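Local coordinates for protein putative (PDB 4O8S) that probably transfers nucleotides, as a member of the nucleotidyltransferase superfamily related to the AbiEii toxins of type IV toxin-antitoxin systems, at residues 151-154 against 155-158; 88-92 against 93-97; 52-56 against 57-61. All coordinates share one frame; numbering follows the deposited sequence.

Interaction 1: 151-154 against 155-158; sequences FDLH and FLAK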
loop_
_atom_site.group_PDB
_atom_site.type_symbol
_atom_site.label_atom_id
_atom_site.label_comp_id
_atom_site.label_asym_id
_atom_site.label_seq_id
_atom_site.Cartn_x
_atom_site.Cartn_y
_atom_site.Cartn_z
ATOM N N PHE A 151 -8.654 -6.357 -2.946
ATOM C CA PHE A 151 -7.692 -7.387 -2.578
ATOM C C PHE A 151 -6.995 -7.009 -1.274
ATOM O O PHE A 151 -6.878 -7.815 -0.336
ATOM C CB PHE A 151 -6.629 -7.500 -3.666
ATOM C CG PHE A 151 -5.641 -8.619 -3.439
ATOM C CD1 PHE A 151 -4.554 -8.453 -2.578
ATOM C CD2 PHE A 151 -5.797 -9.843 -4.092
ATOM C CE1 PHE A 151 -3.637 -9.494 -2.363
ATOM C CE2 PHE A 151 -4.895 -10.898 -3.881
ATOM C CZ PHE A 151 -3.809 -10.720 -3.018
ATOM N N ASP A 152 -6.502 -5.778 -1.233
ATOM C CA ASP A 152 -5.721 -5.331 -0.091
ATOM C C ASP A 152 -6.549 -5.218 1.174
ATOM O O ASP A 152 -6.090 -5.630 2.253
ATOM C CB ASP A 152 -5.022 -4.008 -0.394
ATOM C CG ASP A 152 -4.107 -4.105 -1.595
ATOM O OD1 ASP A 152 -3.723 -5.235 -1.953
ATOM O OD2 ASP A 152 -3.768 -3.052 -2.181
ATOM N N LEU A 153 -7.762 -4.671 1.058
ATOM C CA LEU A 153 -8.633 -4.540 2.228
ATOM C C LEU A 153 -9.041 -5.909 2.772
ATOM O O LEU A 153 -9.153 -6.092 3.984
ATOM C CB LEU A 153 -9.873 -3.695 1.921
ATOM C CG LEU A 153 -9.626 -2.177 1.964
ATOM C CD1 LEU A 153 -10.894 -1.423 1.572
ATOM C CD2 LEU A 153 -9.168 -1.768 3.358
ATOM N N HIS A 154 -9.253 -6.864 1.866
ATOM C CA HIS A 154 -9.544 -8.240 2.245
ATOM C C HIS A 154 -8.339 -8.840 2.973
ATOM O O HIS A 154 -8.491 -9.458 4.022
ATOM C CB HIS A 154 -9.902 -9.046 0.995
ATOM C CG HIS A 154 -10.007 -10.518 1.230
ATOM N ND1 HIS A 154 -8.915 -11.362 1.170
ATOM C CD2 HIS A 154 -11.077 -11.304 1.510
ATOM C CE1 HIS A 154 -9.309 -12.602 1.414
ATOM N NE2 HIS A 154 -10.615 -12.592 1.623
ATOM N N PHE A 155 -7.140 -8.633 2.421
ATOM C CA PHE A 155 -5.904 -9.091 3.045
ATOM C C PHE A 155 -5.765 -8.515 4.448
ATOM O O PHE A 155 -5.358 -9.216 5.400
ATOM C CB PHE A 155 -4.705 -8.636 2.205
ATOM C CG PHE A 155 -3.379 -8.807 2.895
ATOM C CD1 PHE A 155 -2.725 -10.040 2.879
ATOM C CD2 PHE A 155 -2.784 -7.740 3.575
ATOM C CE1 PHE A 155 -1.516 -10.212 3.524
ATOM C CE2 PHE A 155 -1.564 -7.908 4.237
ATOM C CZ PHE A 155 -0.920 -9.146 4.207
ATOM N N LEU A 156 -6.067 -7.224 4.571
ATOM C CA LEU A 156 -5.958 -6.535 5.853
ATOM C C LEU A 156 -6.977 -7.057 6.873
ATOM O O LEU A 156 -6.625 -7.320 8.015
ATOM C CB LEU A 156 -6.120 -5.021 5.652
ATOM C CG LEU A 156 -4.850 -4.399 5.032
ATOM C CD1 LEU A 156 -5.145 -3.033 4.468
ATOM C CD2 LEU A 156 -3.732 -4.294 6.076
ATOM N N ALA A 157 -8.236 -7.196 6.469
ATOM C CA ALA A 157 -9.262 -7.714 7.372
ATOM C C ALA A 157 -8.946 -9.148 7.798
ATOM O O ALA A 157 -9.207 -9.548 8.943
ATOM C CB ALA A 157 -10.638 -7.649 6.700
ATOM N N LYS A 158 -8.375 -9.923 6.882
ATOM C CA LYS A 158 -8.100 -11.330 7.153
ATOM C C LYS A 158 -6.891 -11.530 8.066
ATOM O O LYS A 158 -6.915 -12.383 8.958
ATOM C CB LYS A 158 -7.880 -12.087 5.834
ATOM C CG LYS A 158 -7.862 -13.623 5.966
ATOM C CD LYS A 158 -7.560 -14.283 4.613
ATOM C CE LYS A 158 -7.630 -15.810 4.694
ATOM N NZ LYS A 158 -8.973 -16.334 4.288
#
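The imidazole of His154 meets Lys158 one helical turn on: CE1 of His154 lies 4.0 Å from CD of Lys158, and this methylene approaches the ring obliquely. The Phe155 ring has the carbonyl oxygen of Asp152 at its edge, near the ring plane, with CD2 of Phe155 4.1 Å from O of Asp152; the ring also meets that of His159, their planes at about 45°. With CG anti to the backbone N in both His154 and Lys158 (chi1 171° and -168°), these two side chains run side by side in the same direction. Both tips reach Glu208 of helix 202-231, which accepts a hydrogen bond from His154 NE2 on one carboxylate oxygen and forms a salt bridge with Lys158 NZ through the other. The oxygen of Asp152 is engaged mainly by the backbone, accepting from Leu156 N at 2.8 Å, while CG of Leu156 packs 3.3 Å from O of Asp152. The other i to i+4 bonds join Phe155 N to Phe151 O, Ala157 N to Leu153 O and Lys158 N to His154 O. CD2 of Leu153 lies 4.4 Å from CD1 of Leu156, a loose apolar contact. The carboxylate of Asp152 forms salt bridges with Arg41 and Lys133. This is regular alpha-helical i to i+4 geometry, in a largely buried part of helix 147-159, packed against helices 29-36, 126-139 and 202-231.

Interaction 2: 88-92 against 93-97; sequences RYATK and DNKEE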
loop_
_atom_site.group_PDB
_atom_site.type_symbol
_atom_site.label_atom_id
_atom_site.label_comp_id
_atom_site.label_asym_id
_atom_site.label_seq_id
_atom_site.Cartn_x
_atom_site.Cartn_y
_atom_site.Cartn_z
ATOM N N ARG A 88 14.235 5.293 -14.336
ATOM C CA ARG A 88 14.372 4.387 -15.472
ATOM C C ARG A 88 15.678 3.608 -15.384
ATOM O O ARG A 88 16.749 4.172 -15.124
ATOM C CB ARG A 88 14.246 5.150 -16.795
ATOM C CG ARG A 88 13.072 6.122 -16.786
ATOM C CD ARG A 88 12.742 6.644 -18.165
ATOM N NE ARG A 88 11.828 7.784 -18.106
ATOM C CZ ARG A 88 10.500 7.683 -18.017
ATOM N NH1 ARG A 88 9.917 6.487 -17.965
ATOM N NH2 ARG A 88 9.752 8.782 -17.976
ATOM N N TYR A 89 15.573 2.297 -15.567
ATOM C CA TYR A 89 16.693 1.420 -15.256
ATOM C C TYR A 89 16.666 0.178 -16.121
ATOM O O TYR A 89 15.627 -0.171 -16.704
ATOM C CB TYR A 89 16.657 1.004 -13.779
ATOM C CG TYR A 89 15.546 0.016 -13.463
ATOM C CD1 TYR A 89 14.271 0.456 -13.118
ATOM C CD2 TYR A 89 15.775 -1.354 -13.508
ATOM C CE1 TYR A 89 13.258 -0.441 -12.838
ATOM C CE2 TYR A 89 14.771 -2.254 -13.230
ATOM C CZ TYR A 89 13.521 -1.798 -12.889
ATOM O OH TYR A 89 12.520 -2.701 -12.621
ATOM N N ALA A 90 17.815 -0.490 -16.179
ATOM C CA ALA A 90 17.933 -1.796 -16.820
ATOM C C ALA A 90 18.662 -2.722 -15.853
ATOM O O ALA A 90 19.102 -2.285 -14.776
ATOM C CB ALA A 90 18.697 -1.691 -18.143
ATOM N N THR A 91 18.788 -3.993 -16.227
ATOM C CA THR A 91 19.491 -4.966 -15.392
ATOM C C THR A 91 20.644 -5.596 -16.163
ATOM O O THR A 91 20.846 -5.299 -17.342
ATOM C CB THR A 91 18.553 -6.091 -14.903
ATOM O OG1 THR A 91 18.138 -6.895 -16.015
ATOM C CG2 THR A 91 17.330 -5.507 -14.238
ATOM N N LYS A 92 21.401 -6.459 -15.493
ATOM C CA LYS A 92 22.411 -7.255 -16.174
ATOM C C LYS A 92 21.713 -8.375 -16.938
ATOM O O LYS A 92 22.171 -8.813 -17.996
ATOM C CB LYS A 92 23.411 -7.835 -15.173
ATOM C CG LYS A 92 24.181 -6.778 -14.386
ATOM C CD LYS A 92 24.748 -5.692 -15.298
ATOM C CE LYS A 92 25.529 -4.649 -14.504
ATOM N NZ LYS A 92 26.696 -5.245 -13.790
ATOM N N ASP A 93 20.579 -8.805 -16.398
ATOM C CA ASP A 93 19.795 -9.890 -16.973
ATOM C C ASP A 93 19.071 -9.445 -18.247
ATOM O O ASP A 93 18.634 -10.278 -19.049
ATOM C CB ASP A 93 18.779 -10.392 -15.941
ATOM C CG ASP A 93 19.398 -10.613 -14.562
ATOM O OD1 ASP A 93 20.645 -10.589 -14.446
ATOM O OD2 ASP A 93 18.635 -10.821 -13.592
ATOM N N ASN A 94 18.962 -8.130 -18.426
ATOM C CA ASN A 94 18.141 -7.549 -19.485
ATOM C C ASN A 94 18.417 -6.056 -19.632
ATOM O O ASN A 94 18.415 -5.323 -18.640
ATOM C CB ASN A 94 16.661 -7.770 -19.161
ATOM C CG ASN A 94 15.754 -7.465 -20.330
ATOM O OD1 ASN A 94 16.089 -6.658 -21.196
ATOM N ND2 ASN A 94 14.587 -8.109 -20.358
ATOM N N LYS A 95 18.644 -5.604 -20.865
ATOM C CA LYS A 95 18.931 -4.190 -21.111
ATOM C C LYS A 95 17.695 -3.397 -21.545
ATOM O O LYS A 95 17.785 -2.203 -21.842
ATOM C CB LYS A 95 20.074 -4.022 -22.122
ATOM C CG LYS A 95 21.463 -4.382 -21.572
ATOM C CD LYS A 95 21.699 -3.759 -20.193
ATOM C CE LYS A 95 23.120 -4.017 -19.676
ATOM N NZ LYS A 95 23.470 -5.470 -19.594
ATOM N N GLU A 96 16.545 -4.063 -21.568
ATOM C CA GLU A 96 15.283 -3.395 -21.864
ATOM C C GLU A 96 14.871 -2.504 -20.695
ATOM O O GLU A 96 14.865 -2.941 -19.539
ATOM C CB GLU A 96 14.189 -4.418 -22.164
ATOM C CG GLU A 96 12.775 -3.883 -22.018
ATOM C CD GLU A 96 11.728 -4.901 -22.434
ATOM O OE1 GLU A 96 11.695 -5.257 -23.635
ATOM O OE2 GLU A 96 10.942 -5.347 -21.562
ATOM N N GLU A 97 14.524 -1.255 -21.003
ATOM C CA GLU A 97 14.305 -0.241 -19.972
ATOM C C GLU A 97 13.007 -0.449 -19.194
ATOM O O GLU A 97 11.934 -0.611 -19.770
ATOM C CB GLU A 97 14.357 1.178 -20.567
ATOM C CG GLU A 97 14.287 2.300 -19.520
ATOM C CD GLU A 97 14.695 3.666 -20.071
ATOM O OE1 GLU A 97 15.903 3.999 -20.016
ATOM O OE2 GLU A 97 13.803 4.413 -20.542
#
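Glu97 and Arg88 face each other across the open end of the beta hairpin in which strand 82-91 leads through a turn at 91-94 into its antiparallel neighbour 98-106 in the mixed sheet. The Glu97 chain leaves with CG anti to the backbone N (chi1 -174°) and stays extended, which carries it across the base of the Arg88 chain at a slant. From CB it runs to CG, 3.9 Å from CB of Arg88, and then to CD, 3.6 Å from that same Arg88 CB. At the tip, OE2 of Glu97 lies 3.4 Å from CD of Arg88, whereas OE1 is hydrogen-bonded to Asn71. The carboxylate thus meets the aliphatic part of the arginine, although the two charged planes are only 26° apart; Arg88 NH1 makes a weak hydrogen bond to Thr99.

Nearer the turn, Thr91 N donates to O of Asn94 at 2.8 Å, almost in line with the carbonyl. The methyl of Ala90 rests on the backbone carbonyls of Asn94 and Lys95. The Lys95 chain, bent at chi2 and chi4, folds back over the turn until its NZ makes a weak hydrogen bond to O of Thr91. OD2 of Asp93 is hydrogen-bonded to Asn8 of helix 4-19. Asn94 forms an Asx turn: its OD1 accepts from Glu96 N at 2.7 Å in a nearly straight bond, the donor standing 35° out of the side-chain carbonyl plane.

Interaction 3: 52-56 against 57-61; sequences KKINL and LGRVK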
loop_
_atom_site.group_PDB
_atom_site.type_symbol
_atom_site.label_atom_id
_atom_site.label_comp_id
_atom_site.label_asym_id
_atom_site.label_seq_id
_atom_site.Cartn_x
_atom_site.Cartn_y
_atom_site.Cartn_z
ATOM N N LYS A 52 9.506 17.106 5.104
ATOM C CA LYS A 52 10.347 18.099 4.431
ATOM C C LYS A 52 11.084 17.530 3.220
ATOM O O LYS A 52 11.141 16.307 3.019
ATOM C CB LYS A 52 11.365 18.697 5.406
ATOM C CG LYS A 52 12.529 17.755 5.718
ATOM C CD LYS A 52 13.344 18.264 6.907
ATOM C CE LYS A 52 14.358 17.218 7.362
ATOM N NZ LYS A 52 14.961 17.533 8.697
ATOM N N LYS A 53 11.656 18.429 2.424
ATOM C CA LYS A 53 12.435 18.049 1.248
ATOM C C LYS A 53 13.738 17.344 1.612
ATOM O O LYS A 53 14.319 17.611 2.666
ATOM C CB LYS A 53 12.758 19.291 0.408
ATOM C CG LYS A 53 11.991 19.374 -0.907
ATOM C CD LYS A 53 10.505 19.605 -0.670
ATOM C CE LYS A 53 9.728 19.588 -1.989
ATOM N NZ LYS A 53 10.156 20.661 -2.929
ATOM N N ILE A 54 14.190 16.450 0.731
ATOM C CA ILE A 54 15.465 15.749 0.894
ATOM C C ILE A 54 16.202 15.662 -0.454
ATOM O O ILE A 54 15.680 16.111 -1.486
ATOM C CB ILE A 54 15.269 14.315 1.443
ATOM C CG1 ILE A 54 14.601 13.428 0.393
ATOM C CG2 ILE A 54 14.467 14.327 2.742
ATOM C CD1 ILE A 54 15.258 12.062 0.219
ATOM N N ASN A 55 17.407 15.089 -0.454
ATOM C CA ASN A 55 18.131 14.890 -1.706
ATOM C C ASN A 55 17.716 13.558 -2.330
ATOM O O ASN A 55 18.487 12.594 -2.347
ATOM C CB ASN A 55 19.657 14.969 -1.497
ATOM C CG ASN A 55 20.448 14.992 -2.822
ATOM O OD1 ASN A 55 19.871 14.975 -3.922
ATOM N ND2 ASN A 55 21.778 15.042 -2.711
ATOM N N LEU A 56 16.494 13.528 -2.855
ATOM C CA LEU A 56 15.912 12.323 -3.419
ATOM C C LEU A 56 16.771 11.753 -4.538
ATOM O O LEU A 56 17.099 10.561 -4.536
ATOM C CB LEU A 56 14.498 12.625 -3.932
ATOM C CG LEU A 56 13.640 11.426 -4.341
ATOM C CD1 LEU A 56 13.859 11.041 -5.794
ATOM C CD2 LEU A 56 13.898 10.227 -3.405
ATOM N N LEU A 57 17.114 12.603 -5.501
ATOM C CA LEU A 57 17.960 12.202 -6.619
ATOM C C LEU A 57 19.275 11.563 -6.155
ATOM O O LEU A 57 19.713 10.543 -6.706
ATOM C CB LEU A 57 18.245 13.405 -7.522
ATOM C CG LEU A 57 17.065 13.946 -8.327
ATOM C CD1 LEU A 57 17.538 15.024 -9.300
ATOM C CD2 LEU A 57 16.401 12.818 -9.063
ATOM N N GLY A 58 19.889 12.154 -5.132
ATOM C CA GLY A 58 21.155 11.654 -4.621
ATOM C C GLY A 58 21.029 10.313 -3.919
ATOM O O GLY A 58 21.812 9.391 -4.170
ATOM N N ARG A 59 20.048 10.201 -3.030
ATOM C CA ARG A 59 19.828 8.948 -2.315
ATOM C C ARG A 59 19.508 7.825 -3.300
ATOM O O ARG A 59 20.023 6.706 -3.181
ATOM C CB ARG A 59 18.699 9.098 -1.290
ATOM C CG ARG A 59 18.834 10.303 -0.364
ATOM C CD ARG A 59 20.118 10.247 0.456
ATOM N NE ARG A 59 20.090 9.131 1.391
ATOM C CZ ARG A 59 20.145 9.250 2.715
ATOM N NH1 ARG A 59 20.261 10.447 3.289
ATOM N NH2 ARG A 59 20.098 8.156 3.470
ATOM N N VAL A 60 18.672 8.123 -4.290
ATOM C CA VAL A 60 18.313 7.102 -5.260
ATOM C C VAL A 60 19.538 6.604 -6.023
ATOM O O VAL A 60 19.726 5.388 -6.168
ATOM C CB VAL A 60 17.216 7.570 -6.238
ATOM C CG1 VAL A 60 17.063 6.572 -7.378
ATOM C CG2 VAL A 60 15.903 7.737 -5.500
ATOM N N LYS A 61 20.379 7.524 -6.495
ATOM C CA LYS A 61 21.577 7.104 -7.219
ATOM C C LYS A 61 22.544 6.340 -6.300
ATOM O O LYS A 61 23.122 5.335 -6.700
ATOM C CB LYS A 61 22.250 8.282 -7.943
ATOM C CG LYS A 61 22.915 9.315 -7.044
ATOM C CD LYS A 61 24.417 9.035 -6.830
ATOM C CE LYS A 61 25.096 10.165 -6.040
ATOM N NZ LYS A 61 24.488 10.410 -4.693
#
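A helix N-cap opens helix 56-63, with Asn55 in the capping position and Gly58 as the residue whose amide it receives. OD1 of Asn55 accepts from N of Gly58 at 3.1 Å. The bond is bent, 144° at the hydrogen, and the donor stands above the plane of the amide, 67° out of it, rather than on a lone pair. CG of Asn55 is anti to the backbone N (chi1 -171°), which swings the amide back over the first turn; its ND2 comes within 3.9 Å of CA of Gly58, and the absence of a side chain on the glycine makes room for this approach. The main chain of Asn55 takes part as well: its O accepts from N of Arg59 at 2.9 Å in a nearly straight bond, and Asn55 is the centre of an inverse gamma turn. The next turn is closed by Val60 N bonding to Leu56 O.

Arg59 bends at chi2 and chi3, and its CG touches the main-chain carbonyl of the cap residue, 3.0 Å from O of Asn55. CD1 of Ile54 meets the same methylene at 4.0 Å from CG of Arg59, the two side chains crossing at about a right angle. On another side of the helix, CD2 of Leu56 packs 3.8 Å from CG2 of Val60. Lys61 curls back so that its NZ donates to O of Gly58.

The start of this helix is tied to its surroundings on two fronts. The guanidinium of Arg59 forms a salt bridge with Asp22 and bonds to O of Asn19 at the end of helix 4-19, while Leu57 and Val60 rest on Ile73 of strand 68-75.

Interaction 1 is the buried member of the set, within helix 147-159, whereas interactions 2 and 3 are partly buried and lie on the other side of the chain's centre. The centres of these two are 22 Å apart, and both border strand 68-75: 88-91 pairs with it through backbone bonds and 52-61 packs apolar side chains on it. Both also reach helix 4-19 or its end. The chemistry follows the position. Interaction 1 repeats backbone bonds within a continuous helix and sends its charges to neighbouring helices and a loop, while interactions 2 and 3 use asparagine side chains to bond main-chain amides where the chain changes direction or a helix begins.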